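Local coordinates for protein agmatinase (Burkholderia thailandensis, PDB 4DZ4) that probably hydrolyses agmatine to putrescine and urea, using a pair of manganese ions held at the C-terminal edge of a parallel beta sheet, at residues L159-A164 / Y242-I247; Y140-L145 / G285-E290; A196-G201 / N213-A218; Q270-V275 / A306-D311; M182-V187 / D208-N213. All blocks are in the same frame, centred on the assembly; numbering follows the deposited sequence.

Contact 1 (L159-A164 / Y242-I247); sequences LIHFDA and YLTFDI. With MN (manganese (II) ion), chain Q; MN (manganese (II) ion), chain P.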
# COMPACT_ATOMS: atom_id res chain seq x y z
N LEU B 159 -11.95 -35.33 -8.06
CA LEU B 159 -11.41 -34.00 -7.78
C LEU B 159 -12.38 -33.22 -6.89
O LEU B 159 -13.59 -33.17 -7.15
CB LEU B 159 -11.14 -33.22 -9.06
CG LEU B 159 -10.32 -31.93 -8.89
CD1 LEU B 159 -8.86 -32.26 -8.57
CD2 LEU B 159 -10.42 -31.09 -10.16
N ILE B 160 -11.83 -32.64 -5.83
CA ILE B 160 -12.60 -31.71 -4.99
C ILE B 160 -11.94 -30.35 -5.21
O ILE B 160 -10.81 -30.13 -4.80
CB ILE B 160 -12.58 -32.08 -3.49
CG1 ILE B 160 -13.17 -33.49 -3.27
CG2 ILE B 160 -13.37 -31.02 -2.71
CD1 ILE B 160 -13.01 -33.98 -1.84
N HIS B 161 -12.66 -29.45 -5.86
CA HIS B 161 -12.04 -28.24 -6.46
C HIS B 161 -12.74 -27.00 -5.96
O HIS B 161 -13.92 -26.81 -6.23
CB HIS B 161 -12.14 -28.43 -7.96
CG HIS B 161 -11.72 -27.24 -8.80
ND1 HIS B 161 -12.12 -27.11 -10.09
CD2 HIS B 161 -10.90 -26.15 -8.53
CE1 HIS B 161 -11.60 -25.98 -10.62
NE2 HIS B 161 -10.85 -25.40 -9.68
N PHE B 162 -12.03 -26.19 -5.16
CA PHE B 162 -12.59 -24.95 -4.63
C PHE B 162 -12.07 -23.81 -5.52
O PHE B 162 -10.85 -23.68 -5.67
CB PHE B 162 -12.13 -24.71 -3.19
CG PHE B 162 -12.70 -25.67 -2.19
CD1 PHE B 162 -13.79 -25.30 -1.39
CD2 PHE B 162 -12.13 -26.93 -2.01
CE1 PHE B 162 -14.34 -26.18 -0.45
CE2 PHE B 162 -12.66 -27.81 -1.05
CZ PHE B 162 -13.75 -27.44 -0.27
N ASP B 163 -12.96 -22.99 -6.09
CA ASP B 163 -12.52 -22.02 -7.11
C ASP B 163 -13.68 -21.17 -7.51
O ASP B 163 -14.82 -21.66 -7.56
CB ASP B 163 -12.03 -22.79 -8.36
CG ASP B 163 -10.97 -22.05 -9.17
OD1 ASP B 163 -11.12 -20.84 -9.43
OD2 ASP B 163 -10.03 -22.73 -9.62
N ALA B 164 -13.41 -19.92 -7.86
CA ALA B 164 -14.40 -19.12 -8.60
C ALA B 164 -14.56 -19.61 -10.05
O ALA B 164 -15.56 -19.28 -10.70
CB ALA B 164 -13.99 -17.64 -8.61
N TYR B 242 -8.41 -35.96 -4.73
CA TYR B 242 -7.37 -34.93 -4.66
C TYR B 242 -8.11 -33.60 -4.45
O TYR B 242 -9.06 -33.31 -5.17
CB TYR B 242 -6.59 -34.89 -5.98
CG TYR B 242 -5.40 -33.93 -5.98
CD1 TYR B 242 -5.58 -32.56 -6.24
CD2 TYR B 242 -4.12 -34.39 -5.72
CE1 TYR B 242 -4.50 -31.69 -6.25
CE2 TYR B 242 -3.02 -33.54 -5.74
CZ TYR B 242 -3.22 -32.18 -6.00
OH TYR B 242 -2.15 -31.31 -6.02
N LEU B 243 -7.68 -32.80 -3.48
CA LEU B 243 -8.37 -31.55 -3.18
C LEU B 243 -7.51 -30.40 -3.66
O LEU B 243 -6.35 -30.30 -3.26
CB LEU B 243 -8.59 -31.44 -1.67
CG LEU B 243 -9.46 -30.28 -1.16
CD1 LEU B 243 -10.22 -30.66 0.11
CD2 LEU B 243 -8.59 -29.04 -0.91
N THR B 244 -8.07 -29.54 -4.51
CA THR B 244 -7.31 -28.41 -5.05
C THR B 244 -8.04 -27.14 -4.65
O THR B 244 -9.23 -26.98 -4.95
CB THR B 244 -7.07 -28.55 -6.58
OG1 THR B 244 -6.37 -27.40 -7.07
CG2 THR B 244 -8.38 -28.72 -7.38
N PHE B 245 -7.36 -26.29 -3.91
CA PHE B 245 -7.99 -25.08 -3.39
C PHE B 245 -7.38 -23.84 -4.03
O PHE B 245 -6.26 -23.45 -3.69
CB PHE B 245 -7.85 -25.01 -1.86
CG PHE B 245 -8.84 -24.07 -1.22
CD1 PHE B 245 -8.71 -22.70 -1.39
CD2 PHE B 245 -9.92 -24.57 -0.46
CE1 PHE B 245 -9.63 -21.80 -0.83
CE2 PHE B 245 -10.82 -23.69 0.13
CZ PHE B 245 -10.68 -22.30 -0.06
N ASP B 246 -8.14 -23.21 -4.92
CA ASP B 246 -7.73 -21.93 -5.53
C ASP B 246 -8.24 -20.86 -4.56
O ASP B 246 -9.42 -20.78 -4.31
CB ASP B 246 -8.34 -21.84 -6.94
CG ASP B 246 -8.03 -20.48 -7.67
OD1 ASP B 246 -7.63 -19.50 -7.02
OD2 ASP B 246 -8.23 -20.43 -8.91
N ILE B 247 -7.33 -20.07 -3.98
CA ILE B 247 -7.68 -19.05 -3.00
C ILE B 247 -8.75 -18.06 -3.51
O ILE B 247 -9.49 -17.48 -2.70
CB ILE B 247 -6.42 -18.34 -2.45
CG1 ILE B 247 -6.66 -17.82 -0.99
CG2 ILE B 247 -5.92 -17.26 -3.43
CD1 ILE B 247 -7.02 -18.86 0.05
MN MN Q . -9.75 -19.32 -9.98
MN MN P . -8.36 -22.08 -10.88
O HOH W 1 -9.03 -20.40 -11.59

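Contact 2 (Y140-L145 / G285-E290); sequences YITYPL and GADVVE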
# COMPACT_ATOMS: atom_id res chain seq x y z
N TYR B 140 -2.37 -23.98 -13.04
CA TYR B 140 -1.88 -24.95 -14.02
C TYR B 140 -1.13 -26.09 -13.33
O TYR B 140 -1.17 -27.24 -13.80
CB TYR B 140 -0.97 -24.29 -15.06
CG TYR B 140 -0.39 -25.32 -16.00
CD1 TYR B 140 -1.11 -25.74 -17.11
CD2 TYR B 140 0.86 -25.90 -15.75
CE1 TYR B 140 -0.60 -26.72 -17.96
CE2 TYR B 140 1.38 -26.88 -16.59
CZ TYR B 140 0.64 -27.27 -17.70
OH TYR B 140 1.14 -28.24 -18.56
N ILE B 141 -0.44 -25.79 -12.22
CA ILE B 141 0.40 -26.83 -11.57
C ILE B 141 -0.38 -28.10 -11.23
O ILE B 141 0.19 -29.20 -11.18
CB ILE B 141 1.16 -26.30 -10.32
CG1 ILE B 141 0.21 -26.09 -9.12
CG2 ILE B 141 1.98 -25.04 -10.69
CD1 ILE B 141 0.91 -25.75 -7.80
N THR B 142 -1.69 -27.96 -10.98
CA THR B 142 -2.48 -29.11 -10.57
C THR B 142 -2.60 -30.20 -11.65
O THR B 142 -2.73 -31.40 -11.32
CB THR B 142 -3.85 -28.65 -10.09
OG1 THR B 142 -3.68 -27.66 -9.06
CG2 THR B 142 -4.66 -29.85 -9.51
N TYR B 143 -2.50 -29.80 -12.91
CA TYR B 143 -2.55 -30.77 -14.00
C TYR B 143 -1.35 -31.75 -13.95
O TYR B 143 -1.55 -32.95 -13.83
CB TYR B 143 -2.71 -30.04 -15.34
CG TYR B 143 -2.67 -30.91 -16.56
CD1 TYR B 143 -3.45 -32.09 -16.65
CD2 TYR B 143 -1.89 -30.54 -17.67
CE1 TYR B 143 -3.41 -32.88 -17.79
CE2 TYR B 143 -1.82 -31.35 -18.80
CZ TYR B 143 -2.61 -32.51 -18.86
OH TYR B 143 -2.57 -33.28 -19.99
N PRO B 144 -0.10 -31.24 -13.99
CA PRO B 144 0.97 -32.25 -13.86
C PRO B 144 0.98 -32.97 -12.51
O PRO B 144 1.38 -34.14 -12.43
CB PRO B 144 2.27 -31.43 -14.04
CG PRO B 144 1.84 -29.97 -13.97
CD PRO B 144 0.42 -29.95 -14.48
N LEU B 145 0.49 -32.31 -11.46
CA LEU B 145 0.39 -32.98 -10.16
C LEU B 145 -0.59 -34.15 -10.25
O LEU B 145 -0.31 -35.23 -9.74
CB LEU B 145 -0.03 -32.00 -9.05
CG LEU B 145 1.03 -30.94 -8.66
CD1 LEU B 145 0.45 -30.00 -7.60
CD2 LEU B 145 2.34 -31.58 -8.15
N GLY B 285 -3.99 -36.40 -1.74
CA GLY B 285 -3.08 -35.29 -2.07
C GLY B 285 -3.88 -34.01 -2.13
O GLY B 285 -5.10 -34.04 -2.29
N ALA B 286 -3.20 -32.88 -2.04
CA ALA B 286 -3.90 -31.58 -2.07
C ALA B 286 -2.98 -30.46 -2.50
O ALA B 286 -1.76 -30.59 -2.40
CB ALA B 286 -4.52 -31.26 -0.72
N ASP B 287 -3.57 -29.34 -2.91
CA ASP B 287 -2.78 -28.15 -3.17
C ASP B 287 -3.60 -26.90 -2.85
O ASP B 287 -4.82 -26.97 -2.74
CB ASP B 287 -2.16 -28.18 -4.60
CG ASP B 287 -3.20 -28.16 -5.70
OD1 ASP B 287 -4.19 -27.39 -5.62
OD2 ASP B 287 -3.03 -28.91 -6.69
N VAL B 288 -2.88 -25.80 -2.64
CA VAL B 288 -3.49 -24.52 -2.35
C VAL B 288 -2.78 -23.53 -3.27
O VAL B 288 -1.57 -23.35 -3.15
CB VAL B 288 -3.29 -24.13 -0.88
CG1 VAL B 288 -3.99 -22.80 -0.60
CG2 VAL B 288 -3.80 -25.25 0.04
N VAL B 289 -3.53 -22.94 -4.20
CA VAL B 289 -2.91 -22.22 -5.33
C VAL B 289 -3.43 -20.78 -5.46
O VAL B 289 -4.43 -20.40 -4.83
CB VAL B 289 -3.19 -22.93 -6.66
CG1 VAL B 289 -2.53 -24.33 -6.62
CG2 VAL B 289 -4.69 -23.05 -6.96
N GLU B 290 -2.69 -20.02 -6.28
CA GLU B 290 -3.06 -18.70 -6.83
C GLU B 290 -2.89 -17.57 -5.81
O GLU B 290 -3.36 -16.45 -6.05
CB GLU B 290 -4.48 -18.70 -7.44
CG GLU B 290 -4.64 -19.59 -8.69
CD GLU B 290 -4.09 -18.98 -10.00
OE1 GLU B 290 -3.58 -17.84 -10.03
OE2 GLU B 290 -4.15 -19.66 -11.03

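Contact 3 (A196-G201 / N213-A218); sequences ASVQVG and NVLDAA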
# COMPACT_ATOMS: atom_id res chain seq x y z
N ALA B 196 -17.95 -38.08 -10.24
CA ALA B 196 -17.49 -38.23 -8.86
C ALA B 196 -16.56 -37.09 -8.46
O ALA B 196 -15.78 -37.22 -7.51
CB ALA B 196 -16.82 -39.60 -8.66
N SER B 197 -16.71 -35.95 -9.13
CA SER B 197 -15.90 -34.76 -8.82
C SER B 197 -16.83 -33.59 -8.56
O SER B 197 -17.99 -33.61 -8.96
CB SER B 197 -14.99 -34.42 -10.01
OG SER B 197 -13.96 -35.40 -10.12
N VAL B 198 -16.31 -32.57 -7.91
CA VAL B 198 -17.17 -31.46 -7.49
C VAL B 198 -16.39 -30.16 -7.45
O VAL B 198 -15.22 -30.12 -7.01
CB VAL B 198 -17.85 -31.77 -6.12
CG1 VAL B 198 -16.81 -32.02 -5.02
CG2 VAL B 198 -18.84 -30.66 -5.74
N GLN B 199 -17.05 -29.09 -7.89
CA GLN B 199 -16.44 -27.77 -7.94
C GLN B 199 -17.28 -26.86 -7.05
O GLN B 199 -18.50 -26.83 -7.17
CB GLN B 199 -16.40 -27.29 -9.39
CG GLN B 199 -15.49 -28.18 -10.25
CD GLN B 199 -15.42 -27.76 -11.71
OE1 GLN B 199 -16.45 -27.57 -12.37
NE2 GLN B 199 -14.19 -27.59 -12.21
N VAL B 200 -16.61 -26.16 -6.14
CA VAL B 200 -17.28 -25.46 -5.03
C VAL B 200 -16.88 -23.97 -5.03
O VAL B 200 -15.69 -23.63 -5.03
CB VAL B 200 -16.86 -26.05 -3.67
CG1 VAL B 200 -17.62 -25.35 -2.54
CG2 VAL B 200 -17.15 -27.56 -3.62
N GLY B 201 -17.88 -23.09 -5.03
CA GLY B 201 -17.66 -21.64 -5.03
C GLY B 201 -17.66 -21.02 -6.43
O GLY B 201 -17.44 -19.81 -6.59
N ASN B 213 -19.96 -32.04 -11.12
CA ASN B 213 -20.94 -31.44 -10.19
C ASN B 213 -20.49 -30.05 -9.75
O ASN B 213 -19.34 -29.89 -9.35
CB ASN B 213 -21.12 -32.32 -8.98
CG ASN B 213 -21.57 -33.71 -9.37
OD1 ASN B 213 -22.72 -33.90 -9.75
ND2 ASN B 213 -20.67 -34.68 -9.30
N VAL B 214 -21.38 -29.06 -9.84
CA VAL B 214 -21.02 -27.66 -9.51
C VAL B 214 -21.91 -27.18 -8.37
O VAL B 214 -23.15 -27.27 -8.47
CB VAL B 214 -21.18 -26.72 -10.73
CG1 VAL B 214 -20.98 -25.25 -10.35
CG2 VAL B 214 -20.18 -27.10 -11.84
N LEU B 215 -21.29 -26.71 -7.29
CA LEU B 215 -21.99 -26.08 -6.18
C LEU B 215 -21.51 -24.62 -6.24
O LEU B 215 -20.43 -24.31 -5.76
CB LEU B 215 -21.64 -26.75 -4.84
CG LEU B 215 -21.83 -28.27 -4.75
CD1 LEU B 215 -21.42 -28.82 -3.38
CD2 LEU B 215 -23.30 -28.62 -5.07
N ASP B 216 -22.31 -23.76 -6.88
CA ASP B 216 -21.81 -22.42 -7.13
C ASP B 216 -21.78 -21.58 -5.85
O ASP B 216 -22.31 -22.00 -4.80
CB ASP B 216 -22.50 -21.75 -8.35
CG ASP B 216 -23.97 -21.39 -8.13
OD1 ASP B 216 -24.52 -21.48 -7.00
OD2 ASP B 216 -24.60 -21.00 -9.15
N ALA B 217 -21.10 -20.43 -5.90
CA ALA B 217 -21.05 -19.56 -4.73
C ALA B 217 -22.45 -19.29 -4.14
O ALA B 217 -22.65 -19.41 -2.93
CB ALA B 217 -20.33 -18.25 -5.05
N ALA B 218 -23.42 -18.97 -4.99
CA ALA B 218 -24.78 -18.69 -4.50
C ALA B 218 -25.36 -19.90 -3.76
O ALA B 218 -26.05 -19.76 -2.75
CB ALA B 218 -25.71 -18.31 -5.63

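Contact 4 (Q270-V275 / A306-D311); sequences QALAIV and AHVACD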
# COMPACT_ATOMS: atom_id res chain seq x y z
N GLN B 270 -16.61 -19.88 6.02
CA GLN B 270 -17.32 -20.93 5.25
C GLN B 270 -16.36 -21.98 4.70
O GLN B 270 -16.59 -23.18 4.82
CB GLN B 270 -18.11 -20.35 4.07
CG GLN B 270 -19.32 -19.49 4.41
CD GLN B 270 -19.87 -18.76 3.18
OE1 GLN B 270 -19.14 -18.02 2.48
NE2 GLN B 270 -21.14 -18.98 2.87
N ALA B 271 -15.29 -21.53 4.05
CA ALA B 271 -14.35 -22.46 3.45
C ALA B 271 -13.72 -23.39 4.49
O ALA B 271 -13.57 -24.61 4.26
CB ALA B 271 -13.26 -21.71 2.67
N LEU B 272 -13.31 -22.82 5.62
CA LEU B 272 -12.61 -23.62 6.62
C LEU B 272 -13.60 -24.60 7.28
O LEU B 272 -13.22 -25.73 7.63
CB LEU B 272 -11.93 -22.71 7.66
CG LEU B 272 -10.75 -21.89 7.08
CD1 LEU B 272 -10.26 -20.95 8.16
CD2 LEU B 272 -9.60 -22.79 6.57
N ALA B 273 -14.85 -24.17 7.45
CA ALA B 273 -15.87 -25.04 8.04
C ALA B 273 -16.05 -26.28 7.14
O ALA B 273 -16.21 -27.41 7.64
CB ALA B 273 -17.20 -24.30 8.18
N ILE B 274 -16.03 -26.06 5.82
CA ILE B 274 -16.13 -27.16 4.86
C ILE B 274 -14.89 -28.06 4.92
O ILE B 274 -15.01 -29.27 5.12
CB ILE B 274 -16.37 -26.65 3.42
CG1 ILE B 274 -17.71 -25.90 3.35
CG2 ILE B 274 -16.38 -27.81 2.42
CD1 ILE B 274 -17.82 -25.01 2.10
N VAL B 275 -13.70 -27.48 4.78
CA VAL B 275 -12.46 -28.27 4.76
C VAL B 275 -12.29 -29.08 6.04
O VAL B 275 -11.96 -30.29 5.99
CB VAL B 275 -11.22 -27.40 4.47
CG1 VAL B 275 -9.91 -28.21 4.61
CG2 VAL B 275 -11.33 -26.87 3.04
N ALA B 306 -2.76 -20.39 4.28
CA ALA B 306 -2.02 -21.15 5.32
C ALA B 306 -2.99 -21.92 6.24
O ALA B 306 -2.71 -23.08 6.59
CB ALA B 306 -1.09 -20.25 6.12
N HIS B 307 -4.13 -21.31 6.57
CA HIS B 307 -5.16 -21.99 7.40
C HIS B 307 -5.68 -23.21 6.67
O HIS B 307 -5.86 -24.26 7.27
CB HIS B 307 -6.33 -21.05 7.73
CG HIS B 307 -6.12 -20.20 8.96
ND1 HIS B 307 -6.66 -20.55 10.18
CD2 HIS B 307 -5.43 -19.01 9.16
CE1 HIS B 307 -6.33 -19.59 11.09
NE2 HIS B 307 -5.59 -18.64 10.46
N VAL B 308 -5.99 -23.07 5.37
CA VAL B 308 -6.49 -24.21 4.56
C VAL B 308 -5.47 -25.35 4.61
O VAL B 308 -5.82 -26.50 4.90
CB VAL B 308 -6.85 -23.80 3.12
CG1 VAL B 308 -7.18 -25.04 2.25
CG2 VAL B 308 -8.02 -22.81 3.16
N ALA B 309 -4.20 -25.01 4.41
CA ALA B 309 -3.12 -26.00 4.39
C ALA B 309 -3.00 -26.65 5.76
O ALA B 309 -2.80 -27.87 5.85
CB ALA B 309 -1.80 -25.32 3.98
N CYS B 310 -3.17 -25.86 6.81
CA CYS B 310 -3.04 -26.38 8.17
C CYS B 310 -4.17 -27.39 8.43
O CYS B 310 -3.93 -28.50 8.93
CB CYS B 310 -3.07 -25.23 9.19
SG CYS B 310 -3.17 -25.79 10.92
N ASP B 311 -5.37 -27.03 8.04
CA ASP B 311 -6.50 -27.96 8.21
C ASP B 311 -6.36 -29.24 7.40
O ASP B 311 -6.75 -30.30 7.88
CB ASP B 311 -7.82 -27.23 7.96
CG ASP B 311 -8.17 -26.29 9.12
OD1 ASP B 311 -7.82 -26.60 10.28
OD2 ASP B 311 -8.81 -25.24 8.88

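Contact 5 (M182-V187 / D208-N213); sequences MFYKAV and DYLGIN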
# COMPACT_ATOMS: atom_id res chain seq x y z
N MET B 182 -6.58 -26.35 -17.88
CA MET B 182 -5.88 -27.62 -17.54
C MET B 182 -6.80 -28.73 -17.00
O MET B 182 -6.46 -29.92 -17.09
CB MET B 182 -4.65 -27.39 -16.64
CG MET B 182 -4.93 -27.14 -15.15
SD MET B 182 -5.60 -25.49 -14.98
CE MET B 182 -6.40 -25.69 -13.38
N PHE B 183 -7.97 -28.36 -16.47
CA PHE B 183 -8.92 -29.42 -16.07
C PHE B 183 -9.79 -29.94 -17.21
O PHE B 183 -10.34 -31.04 -17.10
CB PHE B 183 -9.77 -29.07 -14.82
CG PHE B 183 -8.95 -28.83 -13.56
CD1 PHE B 183 -7.71 -29.44 -13.37
CD2 PHE B 183 -9.44 -28.01 -12.55
CE1 PHE B 183 -6.95 -29.22 -12.22
CE2 PHE B 183 -8.68 -27.79 -11.40
CZ PHE B 183 -7.44 -28.38 -11.23
N TYR B 184 -9.93 -29.15 -18.27
CA TYR B 184 -10.42 -29.70 -19.53
C TYR B 184 -9.48 -30.83 -19.97
O TYR B 184 -9.93 -31.92 -20.32
CB TYR B 184 -10.51 -28.61 -20.60
CG TYR B 184 -10.92 -29.07 -21.99
CD1 TYR B 184 -12.28 -29.24 -22.34
CD2 TYR B 184 -9.95 -29.33 -22.98
CE1 TYR B 184 -12.63 -29.63 -23.63
CE2 TYR B 184 -10.30 -29.75 -24.25
CZ TYR B 184 -11.64 -29.90 -24.57
OH TYR B 184 -11.97 -30.27 -25.84
N LYS B 185 -8.17 -30.54 -19.95
CA LYS B 185 -7.20 -31.56 -20.36
C LYS B 185 -7.24 -32.77 -19.42
O LYS B 185 -7.20 -33.90 -19.88
CB LYS B 185 -5.79 -30.95 -20.44
CG LYS B 185 -5.75 -29.77 -21.42
CD LYS B 185 -4.37 -29.11 -21.41
CE LYS B 185 -4.38 -27.84 -22.26
NZ LYS B 185 -3.02 -27.21 -22.16
N ALA B 186 -7.34 -32.52 -18.12
CA ALA B 186 -7.41 -33.59 -17.11
C ALA B 186 -8.63 -34.50 -17.36
O ALA B 186 -8.52 -35.71 -17.28
CB ALA B 186 -7.45 -33.02 -15.70
N VAL B 187 -9.78 -33.91 -17.71
CA VAL B 187 -10.96 -34.72 -18.05
C VAL B 187 -10.76 -35.51 -19.35
O VAL B 187 -11.05 -36.71 -19.42
CB VAL B 187 -12.26 -33.90 -18.13
CG1 VAL B 187 -13.38 -34.74 -18.75
CG2 VAL B 187 -12.65 -33.42 -16.74
N ASP B 208 -19.82 -25.57 -21.22
CA ASP B 208 -19.73 -27.02 -21.04
C ASP B 208 -18.85 -27.35 -19.83
O ASP B 208 -17.63 -27.36 -19.92
CB ASP B 208 -19.21 -27.66 -22.34
CG ASP B 208 -19.21 -29.17 -22.31
OD1 ASP B 208 -19.58 -29.76 -21.28
OD2 ASP B 208 -18.82 -29.76 -23.33
N TYR B 209 -19.49 -27.63 -18.70
CA TYR B 209 -18.79 -27.93 -17.45
C TYR B 209 -18.37 -29.40 -17.41
O TYR B 209 -17.88 -29.88 -16.36
CB TYR B 209 -19.68 -27.60 -16.23
CG TYR B 209 -19.88 -26.12 -15.95
CD1 TYR B 209 -18.87 -25.36 -15.33
CD2 TYR B 209 -21.07 -25.49 -16.30
CE1 TYR B 209 -19.07 -24.00 -15.06
CE2 TYR B 209 -21.28 -24.14 -16.04
CZ TYR B 209 -20.27 -23.39 -15.42
OH TYR B 209 -20.52 -22.04 -15.19
N LEU B 210 -18.59 -30.11 -18.52
CA LEU B 210 -18.08 -31.49 -18.72
C LEU B 210 -18.70 -32.53 -17.76
O LEU B 210 -18.12 -33.59 -17.49
CB LEU B 210 -16.54 -31.53 -18.63
CG LEU B 210 -15.72 -30.59 -19.53
CD1 LEU B 210 -14.23 -30.70 -19.18
CD2 LEU B 210 -15.98 -30.83 -21.01
N GLY B 211 -19.88 -32.22 -17.23
CA GLY B 211 -20.58 -33.14 -16.34
C GLY B 211 -20.07 -33.15 -14.90
O GLY B 211 -20.49 -33.99 -14.11
N ILE B 212 -19.12 -32.27 -14.57
CA ILE B 212 -18.63 -32.15 -13.19
C ILE B 212 -19.74 -31.52 -12.33
O ILE B 212 -20.41 -30.59 -12.79
CB ILE B 212 -17.33 -31.30 -13.09
CG1 ILE B 212 -16.22 -31.91 -13.99
CG2 ILE B 212 -16.83 -31.24 -11.64
CD1 ILE B 212 -14.94 -31.10 -14.09
N ASN B 213 -19.96 -32.04 -11.12
CA ASN B 213 -20.94 -31.44 -10.19
C ASN B 213 -20.49 -30.05 -9.75
O ASN B 213 -19.34 -29.89 -9.35
CB ASN B 213 -21.12 -32.32 -8.98
CG ASN B 213 -21.57 -33.71 -9.37
OD1 ASN B 213 -22.72 -33.90 -9.75
ND2 ASN B 213 -20.67 -34.68 -9.30

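Contact 1 (L159-A164 / Y242-I247)
D163 and D246 meet at two manganese ions at the C-terminal ends of adjacent parallel strands. D163 bridges with both oxygens: OD1 binds the first manganese at 2.1 Å, and OD2 binds the second at 2.2 Å. D246 bridges with OD2 alone, 2.2 Å from the first manganese and a longer 2.6 Å from the second. The two carboxylate planes are turned 73° apart, and a water also joins the metals. D248 and H165 complete the first site, H139 and D167 the second. This is the binuclear manganese centre of the arginase family, set at the C-terminal edge of the parallel sheet in its alpha/beta fold. Behind the metals, H161 NE2 donates to D163 OD2 (2.8 Å), on the anti side of the carboxylate. T244 CG2 approaches the H161 ring obliquely, while T244 OG1 bonds to D287 and H139. Four backbone bonds fix the register, from I160 N to Y242 O through to D246 N to F162 O. On the opposite sheet face, F162 CB sits over the F245 ring, 3.8 Å from its centroid. The phenyl planes are near parallel, 21° apart, but slid so far that they barely overlap. Helices 268-276 and 300-323 cover this face.

Contact 2 (Y140-L145 / G285-E290)
T142 and D287 make the polar link between the start of helix 142-153 and strand 282-289. T142 OG1 donates to D287 OD2 at 2.8 Å. The hydroxyl approaches from above the carboxylate plane, 36° out of it. In T142, OG1 stands anti to the carbonyl carbon (chi1 -55°), which turns the hydroxyl to the strand. OD2 has a second hydrogen-bond partner in Y242 OH, and OD1 is bonded to T244 OG1. The buried carboxylate is therefore gripped by three hydroxyls, which would be expected to hold its rotation and offset its charge.

Two methyl groups make van der Waals contact with the same polar atom. L145 CD1 comes to 3.8 Å from D287 OD2, and T142 CG2 is 3.4 Å from D287 OD2.

The apolar contact is between I141 and V289. They slide past each other in opposite directions, with I141 CD1 3.9 Å from V289 CG1.

The neighbouring residues tie the contact to the metal centre. V289 touches H139 and D246, which both bind manganese. E290 OE2 accepts from the backbone N of H139. D287 lies one step further back, linked to H139 through T244. The contact joins a helix to the central parallel sheet of the arginase alpha/beta fold, close behind the manganese site.

Contact 3 (A196-G201 / N213-A218)
N213 ND2 donates to S197 O (2.9 Å) where strand 213-216 joins the parallel sheet beside strand 198-202. This is the outermost pair of strands on that side of the sheet within the chain, part of the arginase alpha/beta fold. The acceptor lies in the amide plane of N213, and a weak bond from N213 N reaches the same oxygen. N213 ND2 also donates to K195 O. Further along, Q199 N donates to N213 O (2.8 Å) and L215 N to Q199 O (2.8 Å). G201 N closes the series on L215 O (2.9 Å). The strand of V198 and V200 is also bonded on its other side, to L159, H161 and D163.

Among the polar side chains, Q199 NE2 bonds to H161 ND1. S197 OG bonds to D193 O and L159 N. D216 is the N-cap of helix 217-223: OD1 accepts from W219 N, while OD2 bonds to Y86 OH of a neighbouring subunit.

V198 and L215 meet on the face toward helix 225-236. V198 CG2, anti to its own backbone N, lies 4.0 Å from L215 CG. Where the chain turns a corner at G201, A217 CB comes to 3.6 Å from G201 O.

Contact 4 (Q270-V275 / A306-D311)
H307 carries the ring in this contact, and L272 CD1 approaches it obliquely, 4.1 Å from ND1. The leucine also meets the histidine at its base, with CD2 3.9 Å from H307 CB. The two side chains cross at about a right angle. The other flat group is the D311 carboxylate: L272 CD2 lies 3.5 Å from OD2. Both D311 oxygens have polar partners nearby. OD2 forms a salt bridge with R276, and OD1 accepts from W88 NE1.

L272 CD2 also packs on V308 CG2 at 3.8 Å. One turn on, V275 CG1 rests 4.1 Å from D311 CB. No hydrogen bond joins the two segments.

A263 of another neighbouring subunit packs on both L272 and H307. The helix segments run nearly parallel, at 11°, with axes 10.0 Å apart. Helices 268-276 and 300-323 pack side by side on one face of the central parallel sheet, 268-276 touching F162 and F245 and 300-323 touching F245, as in the layered alpha/beta fold of the arginase family.

Contact 5 (M182-V187 / D208-N213)
L210 packs on V187 and Y184 from a left-handed backbone position (phi 65°, psi 23°), which is uncommon for a residue other than glycine, asparagine or aspartate. Its CD1 lies against helix 182-188, 3.9 Å from V187 CB. The same methyl is 4.0 Å from Y184 CA and also 4.0 Å from Y184 CD1, approaching the ring obliquely. The leucine and tyrosine side chains cross at about a right angle, whereas L210 and V187 slide past each other in opposite directions. A smaller contact follows at I212, whose CD1 is 4.2 Å from V187 CG2.

L210 and G211 are the central residues of a type I' turn from Y209 to I212. The turn lies in the loop that leads into 213-216, the outermost strand on that side of the parallel sheet within this chain. D208 OD1 accepts from L210 N at 3.0 Å, forming an Asx turn. The amide meets the carboxylate from above its plane, 40° out of it. I212 N closes the turn on Y209 O (3.2 Å).

F183 turns its ring away from the loop toward the manganese site. It stacks edge-to-face with H139, a metal ligand, and with H161. M182 CE sits over the centre of one ring face.

Contacts 1 and 2 lie deepest and share the sheet through neighbouring strands 240-246 and 282-289. Contact 1 supplies metal ligands, and contact 2 supplies the buried aspartate that bonds to two hydroxyls of contact 1. Contact 3 continues the same sheet to its outer strand, and its chemistry is mainly backbone bonding, with no metal ligand. Contact 4 is also buried, but it is a helix pair without hydrogen bonds between its segments. It packs against the phenyl rings of contact 1. Contact 5 is partly buried and apolar. It shares N213 with contact 3, and its F183 reaches contacts 1 and 2. Contacts 4 and 5 do not touch, with centres about 24 Å apart.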